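Local coordinates for xyloglucan-specific endo-beta-1,4-glucanase (Uncultured bacterium, PDB 4W88), which hydrolyses internal beta-1,4-glucosidic linkages in the backbone of xyloglucan, a branched plant cell-wall polysaccharide, as a member of glycoside hydrolase family 5, at residues A[150-153]-A[154-157]. The protein carries 1 engineered substitution. Numbering follows the deposited sequence. Where two conformers were deposited one is given.
With GAL (beta-D-galactopyranose), chain C.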
loop_
_atom_site.group_PDB
_atom_site.type_symbol
_atom_site.label_atom_id
_atom_site.label_comp_id
_atom_site.label_asym_id
_atom_site.label_seq_id
_atom_site.Cartn_x
_atom_site.Cartn_y
_atom_site.Cartn_z
ATOM N N PRO A 150 -7.053 1.893 -7.348
ATOM C CA PRO A 150 -7.501 2.077 -8.738
ATOM C C PRO A 150 -8.958 2.548 -8.782
ATOM O O PRO A 150 -9.798 1.982 -8.073
ATOM C CB PRO A 150 -7.327 0.695 -9.341
ATOM C CG PRO A 150 -7.471 -0.283 -8.162
ATOM C CD PRO A 150 -6.729 0.475 -7.061
ATOM N N ARG A 151 -9.251 3.558 -9.585
ATOM C CA ARG A 151 -10.547 4.205 -9.543
ATOM C C ARG A 151 -10.669 5.192 -10.700
ATOM O O ARG A 151 -9.704 5.363 -11.463
ATOM C CB ARG A 151 -10.761 4.951 -8.192
ATOM C CG ARG A 151 -9.761 6.092 -7.985
ATOM C CD ARG A 151 -9.614 6.595 -6.539
ATOM N NE ARG A 151 -8.797 7.806 -6.482
ATOM C CZ ARG A 151 -7.473 7.881 -6.527
ATOM N NH1 ARG A 151 -6.733 6.824 -6.650
ATOM N NH2 ARG A 151 -6.863 9.048 -6.436
HETATM N N MSE A 152 -11.820 5.873 -10.793
HETATM C CA MSE A 152 -12.015 6.985 -11.736
HETATM C C MSE A 152 -12.064 8.249 -10.846
HETATM O O MSE A 152 -13.121 8.572 -10.229
HETATM C CB MSE A 152 -13.336 6.846 -12.520
HETATM C CG MSE A 152 -13.629 8.117 -13.318
HETATM SE SE MSE A 152 -12.425 8.190 -14.854
HETATM C CE MSE A 152 -11.072 9.352 -14.076
ATOM N N ALA A 153 -10.955 8.963 -10.780
ATOM C CA ALA A 153 -10.910 10.177 -9.978
ATOM C C ALA A 153 -11.952 11.168 -10.449
ATOM O O ALA A 153 -12.135 11.390 -11.666
ATOM C CB ALA A 153 -9.492 10.813 -9.939
ATOM N N GLY A 154 -12.655 11.720 -9.458
ATOM C CA GLY A 154 -13.711 12.696 -9.658
ATOM C C GLY A 154 -15.095 12.120 -9.876
ATOM O O GLY A 154 -16.033 12.870 -9.922
ATOM N N SER A 155 -15.222 10.795 -9.927
ATOM C CA SER A 155 -16.518 10.175 -10.123
ATOM C C SER A 155 -17.307 10.141 -8.838
ATOM O O SER A 155 -16.734 10.214 -7.758
ATOM C CB SER A 155 -16.329 8.783 -10.681
ATOM O OG SER A 155 -15.643 7.883 -9.774
ATOM N N ALA A 156 -18.632 10.072 -8.959
ATOM C CA ALA A 156 -19.508 10.060 -7.813
ATOM C C ALA A 156 -19.091 9.029 -6.778
ATOM O O ALA A 156 -19.191 9.301 -5.582
ATOM C CB ALA A 156 -20.950 9.845 -8.251
ATOM N N LYS A 157 -18.733 7.832 -7.236
ATOM C CA LYS A 157 -18.423 6.696 -6.333
ATOM C C LYS A 157 -16.935 6.410 -6.191
ATOM O O LYS A 157 -16.547 5.315 -5.760
ATOM C CB LYS A 157 -19.222 5.441 -6.739
ATOM C CG LYS A 157 -20.744 5.624 -6.552
ATOM C CD LYS A 157 -21.524 4.372 -6.863
ATOM C CE LYS A 157 -21.840 3.546 -5.602
ATOM N NZ LYS A 157 -20.587 2.994 -4.955
HETATM C C1 GAL C . -10.876 14.317 -4.135
HETATM C C2 GAL C . -11.713 13.823 -5.353
HETATM C C3 GAL C . -12.165 15.156 -5.981
HETATM C C4 GAL C . -13.035 15.953 -4.998
HETATM C C5 GAL C . -12.074 16.346 -3.886
HETATM C C6 GAL C . -12.642 17.361 -2.932
HETATM O O2 GAL C . -11.089 13.142 -6.432
HETATM O O3 GAL C . -12.762 14.979 -7.242
HETATM O O4 GAL C . -14.123 15.171 -4.524
HETATM O O5 GAL C . -11.677 15.130 -3.259
HETATM O O6 GAL C . -11.587 17.927 -2.231
#
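Ser155 reaches back across a tight turn to Met152, and both its backbone and its side chain seize the same carbonyl oxygen. From CB, which lies 3.8 Å from CG of Met152 (a selenomethionine here, in the conformer given), the serine side chain continues to OG, and OG donates a hydrogen bond to Met152 O at 2.7 Å. That hydroxyl sits in the carbonyl plane on a lone pair. It gets there because chi1 of 64° turns OG between the backbone N and the carbonyl carbon of Ser155, close enough to the amide for both to reach one acceptor. The amide bond, Ser155 N to Met152 O at 3.1 Å, is fairly straight at 157°. Its donor arrives 31° off the carbonyl plane, so the two donors approach from distinct directions.

Met152 to Ser155 is a type II beta turn in the loop that follows barrel strand 142-145 of the (beta/alpha)8 fold and leads to helix 164-182. Ala153 takes the second position with the polyproline-like angles usual for a type II turn. Gly154 takes the third with positive phi, where a side chain would run into Ala153 O; its bare CA comes within 3.5 Å of O3 of the galactose, consistent with a turn that meets the sugar side chain of the ligand through its backbone. Glu158 accepts a hydrogen bond from Gly154 N, is also hydrogen-bonded to the sugar and forms a salt bridge with Arg151. Were Ser155 replaced by alanine, the hydroxyl would be gone and Met152 O would probably be left with the amide as the one donor of this pair. Beside the bonded pair, CB of Met152 approaches OG of Ser155 to 3.7 Å.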